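Long-range contact in esterase (Xanthomonas oryzae pv. oryzae, PDB 3H2G), which is a cell wall-degrading esterase of the alpha/beta-hydrolase fold that attacks rice cell walls and contributes to virulence of this plant pathogen: residues A[82-96]-A[119-131]. Numbering follows the deposited sequence.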
ATOM      1  N   LEU A  82       0.652   9.943  10.906  1.00  5.54           N
ATOM      2  CA  LEU A  82       1.170   9.222   9.747  1.00  6.84           C
ATOM      3  C   LEU A  82       0.116   8.333   9.093  1.00  6.38           C
ATOM      4  O   LEU A  82      -0.391   7.402   9.716  1.00  6.12           O
ATOM      5  CB  LEU A  82       2.368   8.359  10.161  1.00  8.67           C
ATOM      6  CG  LEU A  82       2.982   7.461   9.081  1.00 11.12           C
ATOM      7  CD1 LEU A  82       3.583   8.317   7.983  1.00 12.78           C
ATOM      8  CD2 LEU A  82       4.051   6.570   9.706  1.00 14.62           C
ATOM      9  N   GLY A  83      -0.215   8.638   7.839  1.00  5.96           N
ATOM     10  CA  GLY A  83      -1.184   7.841   7.105  1.00  5.05           C
ATOM     11  C   GLY A  83      -0.413   6.700   6.474  1.00  5.49           C
ATOM     12  O   GLY A  83       0.645   6.920   5.878  1.00  5.14           O
ATOM     13  N   TRP A  84      -0.938   5.485   6.593  1.00  4.10           N
ATOM     14  CA  TRP A  84      -0.262   4.302   6.077  1.00  4.68           C
ATOM     15  C   TRP A  84      -1.036   3.499   5.037  1.00  4.29           C
ATOM     16  O   TRP A  84      -2.245   3.292   5.162  1.00  4.24           O
ATOM     17  CB  TRP A  84       0.097   3.382   7.256  1.00  4.51           C
ATOM     18  CG  TRP A  84       0.661   2.050   6.855  1.00  4.96           C
ATOM     19  CD1 TRP A  84      -0.020   0.866   6.727  1.00  5.07           C
ATOM     20  CD2 TRP A  84       2.020   1.770   6.508  1.00  6.60           C
ATOM     21  NE1 TRP A  84       0.838  -0.131   6.323  1.00  4.79           N
ATOM     22  CE2 TRP A  84       2.094   0.397   6.180  1.00  5.13           C
ATOM     23  CE3 TRP A  84       3.185   2.548   6.442  1.00  4.44           C
ATOM     24  CZ2 TRP A  84       3.292  -0.215   5.790  1.00  6.40           C
ATOM     25  CZ3 TRP A  84       4.375   1.939   6.055  1.00  3.69           C
ATOM     26  CH2 TRP A  84       4.418   0.569   5.734  1.00  3.92           C
ATOM     27  N   GLY A  85      -0.319   3.039   4.014  1.00  5.60           N
ATOM     28  CA  GLY A  85      -0.925   2.222   2.978  1.00  3.69           C
ATOM     29  C   GLY A  85      -0.433   0.785   3.110  1.00  5.47           C
ATOM     30  O   GLY A  85       0.770   0.532   3.046  1.00  4.95           O
ATOM     31  N   HIS A  86      -1.350  -0.162   3.298  1.00  4.57           N
ATOM     32  CA  HIS A  86      -0.956  -1.563   3.443  1.00  4.02           C
ATOM     33  C   HIS A  86      -0.711  -2.233   2.091  1.00  3.54           C
ATOM     34  O   HIS A  86      -1.162  -1.744   1.055  1.00  4.88           O
ATOM     35  CB  HIS A  86      -2.012  -2.344   4.248  1.00  4.92           C
ATOM     36  CG  HIS A  86      -3.267  -2.659   3.491  1.00  5.18           C
ATOM     37  ND1 HIS A  86      -4.500  -2.154   3.847  1.00  8.45           N
ATOM     38  CD2 HIS A  86      -3.491  -3.487   2.443  1.00  3.20           C
ATOM     39  CE1 HIS A  86      -5.428  -2.662   3.055  1.00  5.02           C
ATOM     40  NE2 HIS A  86      -4.843  -3.474   2.195  1.00  6.78           N
ATOM     41  N   PRO A  87       0.015  -3.365   2.084  1.00  3.92           N
ATOM     42  CA  PRO A  87       0.320  -4.104   0.854  1.00  3.65           C
ATOM     43  C   PRO A  87      -0.859  -4.902   0.294  1.00  4.41           C
ATOM     44  O   PRO A  87      -1.940  -4.930   0.878  1.00  4.05           O
ATOM     45  CB  PRO A  87       1.481  -5.001   1.276  1.00  2.99           C
ATOM     46  CG  PRO A  87       1.142  -5.316   2.705  1.00  4.86           C
ATOM     47  CD  PRO A  87       0.727  -3.949   3.236  1.00  4.32           C
ATOM     48  N   THR A  88      -0.639  -5.555  -0.841  1.00  4.53           N
ATOM     49  CA  THR A  88      -1.685  -6.337  -1.495  1.00  3.70           C
ATOM     50  C   THR A  88      -2.389  -7.291  -0.541  1.00  4.57           C
ATOM     51  O   THR A  88      -1.745  -8.063   0.175  1.00  5.04           O
ATOM     52  CB  THR A  88      -1.117  -7.159  -2.673  1.00  3.47           C
ATOM     53  OG1 THR A  88      -0.370  -6.295  -3.536  1.00  2.61           O
ATOM     54  CG2 THR A  88      -2.255  -7.793  -3.478  1.00  3.47           C
ATOM     55  N   GLU A  89      -3.716  -7.230  -0.539  1.00  3.37           N
ATOM     56  CA  GLU A  89      -4.530  -8.085   0.315  1.00  4.99           C
ATOM     57  C   GLU A  89      -5.636  -8.733  -0.513  1.00  4.54           C
ATOM     58  O   GLU A  89      -6.521  -8.041  -1.023  1.00  5.82           O
ATOM     59  CB  GLU A  89      -5.157  -7.266   1.447  1.00  4.78           C
ATOM     60  CG  GLU A  89      -6.041  -8.092   2.370  1.00  6.69           C
ATOM     61  CD  GLU A  89      -5.263  -9.182   3.078  1.00  8.19           C
ATOM     62  OE1 GLU A  89      -4.480  -8.847   3.989  1.00 10.67           O
ATOM     63  OE2 GLU A  89      -5.422 -10.368   2.716  1.00  9.72           O
ATOM     64  N   ALA A  90      -5.578 -10.055  -0.641  1.00  5.33           N
ATOM     65  CA  ALA A  90      -6.572 -10.801  -1.412  1.00  6.93           C
ATOM     66  C   ALA A  90      -7.686 -11.386  -0.545  1.00  7.38           C
ATOM     67  O   ALA A  90      -8.708 -11.829  -1.073  1.00  7.88           O
ATOM     68  CB  ALA A  90      -5.891 -11.915  -2.201  1.00  7.05           C
ATOM     69  N   LEU A  91      -7.491 -11.408   0.772  1.00  7.04           N
ATOM     70  CA  LEU A  91      -8.525 -11.937   1.668  1.00  5.90           C
ATOM     71  C   LEU A  91      -9.481 -10.791   1.971  1.00  5.95           C
ATOM     72  O   LEU A  91      -9.165  -9.894   2.751  1.00  4.92           O
ATOM     73  CB  LEU A  91      -7.914 -12.468   2.972  1.00  5.94           C
ATOM     74  CG  LEU A  91      -8.890 -13.204   3.905  1.00  5.61           C
ATOM     75  CD1 LEU A  91      -9.273 -14.545   3.290  1.00  5.82           C
ATOM     76  CD2 LEU A  91      -8.253 -13.423   5.272  1.00  8.24           C
ATOM     77  N   ARG A  92     -10.651 -10.831   1.344  1.00  7.06           N
ATOM     78  CA  ARG A  92     -11.661  -9.789   1.497  1.00  6.44           C
ATOM     79  C   ARG A  92     -11.955  -9.322   2.921  1.00  6.71           C
ATOM     80  O   ARG A  92     -12.023  -8.123   3.177  1.00  5.74           O
ATOM     81  CB  ARG A  92     -12.972 -10.236   0.838  1.00  8.32           C
ATOM     82  CG  ARG A  92     -14.171  -9.357   1.190  1.00 11.77           C
ATOM     83  CD  ARG A  92     -15.428  -9.766   0.439  1.00 14.92           C
ATOM     84  NE  ARG A  92     -15.443  -9.244  -0.924  1.00 19.54           N
ATOM     85  CZ  ARG A  92     -15.375  -9.992  -2.021  1.00 18.62           C
ATOM     86  NH1 ARG A  92     -15.283 -11.315  -1.927  1.00 18.81           N
ATOM     87  NH2 ARG A  92     -15.401  -9.414  -3.215  1.00 17.19           N
ATOM     88  N   ALA A  93     -12.116 -10.264   3.844  1.00  7.49           N
ATOM     89  CA  ALA A  93     -12.462  -9.929   5.228  1.00  8.38           C
ATOM     90  C   ALA A  93     -11.342  -9.383   6.116  1.00  9.30           C
ATOM     91  O   ALA A  93     -11.608  -8.873   7.204  1.00  8.62           O
ATOM     92  CB  ALA A  93     -13.089 -11.152   5.898  1.00  8.30           C
ATOM     93  N   GLN A  94     -10.101  -9.481   5.654  1.00  8.15           N
ATOM     94  CA  GLN A  94      -8.951  -9.031   6.432  1.00  8.43           C
ATOM     95  C   GLN A  94      -9.001  -7.590   6.936  1.00  6.94           C
ATOM     96  O   GLN A  94      -9.221  -6.654   6.165  1.00  7.22           O
ATOM     97  CB  GLN A  94      -7.670  -9.226   5.619  1.00  9.91           C
ATOM     98  CG  GLN A  94      -6.402  -9.044   6.431  1.00 13.46           C
ATOM     99  CD  GLN A  94      -6.332 -10.011   7.594  1.00 16.40           C
ATOM    100  OE1 GLN A  94      -6.529 -11.212   7.426  1.00 17.00           O
ATOM    101  NE2 GLN A  94      -6.051  -9.490   8.782  1.00 21.35           N
ATOM    102  N   GLU A  95      -8.787  -7.429   8.239  1.00  6.59           N
ATOM    103  CA  GLU A  95      -8.759  -6.116   8.886  1.00  7.44           C
ATOM    104  C   GLU A  95      -7.384  -5.954   9.545  1.00  6.77           C
ATOM    105  O   GLU A  95      -6.985  -6.782  10.366  1.00  5.72           O
ATOM    106  CB  GLU A  95      -9.838  -6.027   9.965  1.00  8.01           C
ATOM    107  CG  GLU A  95     -11.268  -6.104   9.458  1.00 10.47           C
ATOM    108  CD  GLU A  95     -12.260  -6.316  10.587  1.00 12.31           C
ATOM    109  OE1 GLU A  95     -12.140  -5.633  11.626  1.00 10.59           O
ATOM    110  OE2 GLU A  95     -13.163  -7.162  10.434  1.00 12.22           O
ATOM    111  N   GLN A  96      -6.661  -4.895   9.194  1.00  6.19           N
ATOM    112  CA  GLN A  96      -5.336  -4.673   9.772  1.00  6.18           C
ATOM    113  C   GLN A  96      -5.334  -4.626  11.299  1.00  6.59           C
ATOM    114  O   GLN A  96      -4.439  -5.173  11.943  1.00  5.59           O
ATOM    115  CB  GLN A  96      -4.734  -3.365   9.265  1.00  7.39           C
ATOM    116  CG  GLN A  96      -4.472  -3.307   7.781  1.00  8.71           C
ATOM    117  CD  GLN A  96      -3.976  -1.941   7.368  1.00  8.69           C
ATOM    118  OE1 GLN A  96      -2.793  -1.625   7.509  1.00  8.48           O
ATOM    119  NE2 GLN A  96      -4.886  -1.109   6.880  1.00  8.12           N
ATOM    120  N   VAL A 119       1.446   8.712  15.449  1.00  5.54           N
ATOM    121  CA  VAL A 119       0.068   8.240  15.441  1.00  5.57           C
ATOM    122  C   VAL A 119      -0.048   7.637  14.045  1.00  6.04           C
ATOM    123  O   VAL A 119       0.275   8.294  13.054  1.00  7.32           O
ATOM    124  CB  VAL A 119      -0.943   9.397  15.602  1.00  5.44           C
ATOM    125  CG1 VAL A 119      -2.367   8.883  15.406  1.00  5.86           C
ATOM    126  CG2 VAL A 119      -0.809  10.010  16.987  1.00  8.27           C
ATOM    127  N   VAL A 120      -0.478   6.383  13.962  1.00  5.39           N
ATOM    128  CA  VAL A 120      -0.578   5.719  12.671  1.00  5.61           C
ATOM    129  C   VAL A 120      -2.014   5.386  12.297  1.00  6.41           C
ATOM    130  O   VAL A 120      -2.738   4.771  13.075  1.00  5.59           O
ATOM    131  CB  VAL A 120       0.255   4.414  12.655  1.00  5.97           C
ATOM    132  CG1 VAL A 120       0.217   3.788  11.263  1.00  6.83           C
ATOM    133  CG2 VAL A 120       1.691   4.704  13.060  1.00  3.65           C
ATOM    134  N   VAL A 121      -2.414   5.803  11.101  1.00  5.75           N
ATOM    135  CA  VAL A 121      -3.760   5.543  10.608  1.00  5.03           C
ATOM    136  C   VAL A 121      -3.684   4.870   9.247  1.00  4.74           C
ATOM    137  O   VAL A 121      -2.997   5.353   8.349  1.00  3.99           O
ATOM    138  CB  VAL A 121      -4.572   6.841  10.439  1.00  7.94           C
ATOM    139  CG1 VAL A 121      -5.991   6.500   9.986  1.00  7.45           C
ATOM    140  CG2 VAL A 121      -4.598   7.618  11.743  1.00  9.79           C
ATOM    141  N   GLY A 122      -4.395   3.759   9.096  1.00  5.32           N
ATOM    142  CA  GLY A 122      -4.391   3.060   7.825  1.00  5.64           C
ATOM    143  C   GLY A 122      -5.783   2.589   7.450  1.00  5.47           C
ATOM    144  O   GLY A 122      -6.535   2.121   8.301  1.00  5.92           O
ATOM    145  N   SER A 123      -6.141   2.744   6.182  1.00  4.89           N
ATOM    146  CA  SER A 123      -7.442   2.293   5.707  1.00  3.71           C
ATOM    147  C   SER A 123      -7.271   0.869   5.215  1.00  5.32           C
ATOM    148  O   SER A 123      -6.209   0.518   4.711  1.00  5.40           O
ATOM    149  CB  SER A 123      -7.922   3.160   4.541  1.00  5.13           C
ATOM    150  OG  SER A 123      -9.063   2.584   3.921  1.00  5.14           O
ATOM    151  N   ASP A 124      -8.303   0.041   5.366  1.00  5.66           N
ATOM    152  CA  ASP A 124      -8.216  -1.320   4.863  1.00  5.86           C
ATOM    153  C   ASP A 124      -8.482  -1.293   3.359  1.00  6.12           C
ATOM    154  O   ASP A 124      -8.287  -2.291   2.669  1.00  5.72           O
ATOM    155  CB  ASP A 124      -9.221  -2.234   5.571  1.00  5.93           C
ATOM    156  CG  ASP A 124      -8.784  -2.590   6.979  1.00  5.94           C
ATOM    157  OD1 ASP A 124      -7.596  -2.938   7.156  1.00  5.10           O
ATOM    158  OD2 ASP A 124      -9.618  -2.529   7.906  1.00  6.78           O
ATOM    159  N   TYR A 125      -8.909  -0.127   2.867  1.00  6.45           N
ATOM    160  CA  TYR A 125      -9.216   0.104   1.449  1.00  5.15           C
ATOM    161  C   TYR A 125     -10.642  -0.309   1.094  1.00  6.18           C
ATOM    162  O   TYR A 125     -11.267  -1.089   1.807  1.00  5.86           O
ATOM    163  CB  TYR A 125      -8.271  -0.678   0.524  1.00  4.86           C
ATOM    164  CG  TYR A 125      -6.799  -0.336   0.602  1.00  5.15           C
ATOM    165  CD1 TYR A 125      -5.847  -1.210   0.075  1.00  4.86           C
ATOM    166  CD2 TYR A 125      -6.352   0.857   1.177  1.00  4.87           C
ATOM    167  CE1 TYR A 125      -4.493  -0.913   0.114  1.00  5.90           C
ATOM    168  CE2 TYR A 125      -4.987   1.167   1.219  1.00  5.65           C
ATOM    169  CZ  TYR A 125      -4.066   0.274   0.683  1.00  5.40           C
ATOM    170  OH  TYR A 125      -2.718   0.558   0.707  1.00  6.38           O
ATOM    171  N   LEU A 126     -11.145   0.212  -0.022  1.00  5.01           N
ATOM    172  CA  LEU A 126     -12.483  -0.138  -0.482  1.00  5.84           C
ATOM    173  C   LEU A 126     -12.530  -1.628  -0.808  1.00  6.11           C
ATOM    174  O   LEU A 126     -11.595  -2.167  -1.399  1.00  4.57           O
ATOM    175  CB  LEU A 126     -12.844   0.643  -1.751  1.00  6.53           C
ATOM    176  CG  LEU A 126     -13.210   2.127  -1.678  1.00  5.25           C
ATOM    177  CD1 LEU A 126     -13.544   2.623  -3.079  1.00  5.09           C
ATOM    178  CD2 LEU A 126     -14.405   2.324  -0.761  1.00  5.98           C
ATOM    179  N   GLY A 127     -13.614  -2.291  -0.419  1.00  7.10           N
ATOM    180  CA  GLY A 127     -13.764  -3.703  -0.724  1.00  7.08           C
ATOM    181  C   GLY A 127     -13.067  -4.686   0.196  1.00  6.64           C
ATOM    182  O   GLY A 127     -13.171  -5.895  -0.008  1.00  7.35           O
ATOM    183  N   LEU A 128     -12.360  -4.184   1.202  1.00  4.97           N
ATOM    184  CA  LEU A 128     -11.654  -5.050   2.143  1.00  4.58           C
ATOM    185  C   LEU A 128     -12.066  -4.712   3.571  1.00  5.96           C
ATOM    186  O   LEU A 128     -12.674  -3.672   3.814  1.00  7.60           O
ATOM    187  CB  LEU A 128     -10.140  -4.880   1.982  1.00  3.51           C
ATOM    188  CG  LEU A 128      -9.598  -5.193   0.584  1.00  5.02           C
ATOM    189  CD1 LEU A 128      -8.130  -4.800   0.506  1.00  4.61           C
ATOM    190  CD2 LEU A 128      -9.787  -6.678   0.272  1.00  4.56           C
ATOM    191  N   GLY A 129     -11.731  -5.587   4.514  1.00  6.50           N
ATOM    192  CA  GLY A 129     -12.105  -5.338   5.895  1.00  7.02           C
ATOM    193  C   GLY A 129     -13.615  -5.253   6.024  1.00  8.96           C
ATOM    194  O   GLY A 129     -14.332  -6.105   5.502  1.00  8.68           O
ATOM    195  N   LYS A 130     -14.108  -4.219   6.702  1.00  8.29           N
ATOM    196  CA  LYS A 130     -15.548  -4.054   6.891  1.00  9.49           C
ATOM    197  C   LYS A 130     -16.230  -3.218   5.804  1.00 10.68           C
ATOM    198  O   LYS A 130     -17.408  -2.880   5.925  1.00 12.93           O
ATOM    199  CB  LYS A 130     -15.826  -3.420   8.253  1.00  8.56           C
ATOM    200  CG  LYS A 130     -15.416  -4.265   9.446  1.00 10.71           C
ATOM    201  CD  LYS A 130     -15.755  -3.537  10.742  1.00 13.31           C
ATOM    202  CE  LYS A 130     -15.380  -4.349  11.966  1.00 17.34           C
ATOM    203  NZ  LYS A 130     -15.735  -3.623  13.226  1.00 17.54           N
ATOM    204  N   SER A 131     -15.501  -2.890   4.744  1.00  8.82           N
ATOM    205  CA  SER A 131     -16.058  -2.082   3.663  1.00  8.78           C
ATOM    206  C   SER A 131     -17.239  -2.754   2.967  1.00  8.72           C
ATOM    207  O   SER A 131     -17.275  -3.979   2.825  1.00  8.84           O
ATOM    208  CB  SER A 131     -14.977  -1.771   2.627  1.00  6.91           C
ATOM    209  OG  SER A 131     -15.525  -1.093   1.511  1.00  6.49           O
TER
HETATM  210  O   HOH W   1      -3.530   0.894   4.950  1.00  5.45           O
HETATM  211  O   HOH W   2      -4.630   3.873   3.920  1.00  6.67           O
HETATM  212  O   HOH W   3     -15.013  -6.556  -1.859  1.00  6.52           O
HETATM  213  O   HOH W   4      -6.991  -5.031   5.348  1.00  8.78           O
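His86 and Tyr125 lie against each other as an offset stack, ring centres 3.9 Å apart and planes inclined by 26°, so that Tyr125 CE1 sits over one face of the imidazole, displaced toward its rim. CG of His86 stands between its backbone N and carbonyl carbon (chi1 75°), which swings the ring over the tyrosine. The two side chains run past each other in opposite directions, and Tyr125 OH donates to the backbone O of His86 (2.8 Å) on a lone pair in the carbonyl plane; Thr181 OG1 is a further partner of this hydroxyl. Leu128 CD1 meets the imidazole at its edge, 3.9 Å from His86 NE2.

Asp124 OD1 is gripped twice by Gln96, first residue of helix 96-102, from opposite faces of the carboxylate: a nearly straight bond from Gln96 N (3.0 Å) on the syn side, and one from NE2 (3.3 Å) above the plane. Ser64 OG bonds to OD2, so both oxygens are held, which probably fixes the carboxylate's rotation.

Upstream, strands 82-85 and 119-123 pair in parallel, with Leu82 N bonded to Val119 O (2.7 Å). Where they splay apart, a water joins Trp84 O, His86 N and Ser123 O. The pair belongs to the central sheet of the alpha/beta-hydrolase fold, strand 79-85 lying between 119-123 and 169-175; strand 60-71 flanks 119-123, while helix 141-162 packs on Val121 and Ser123.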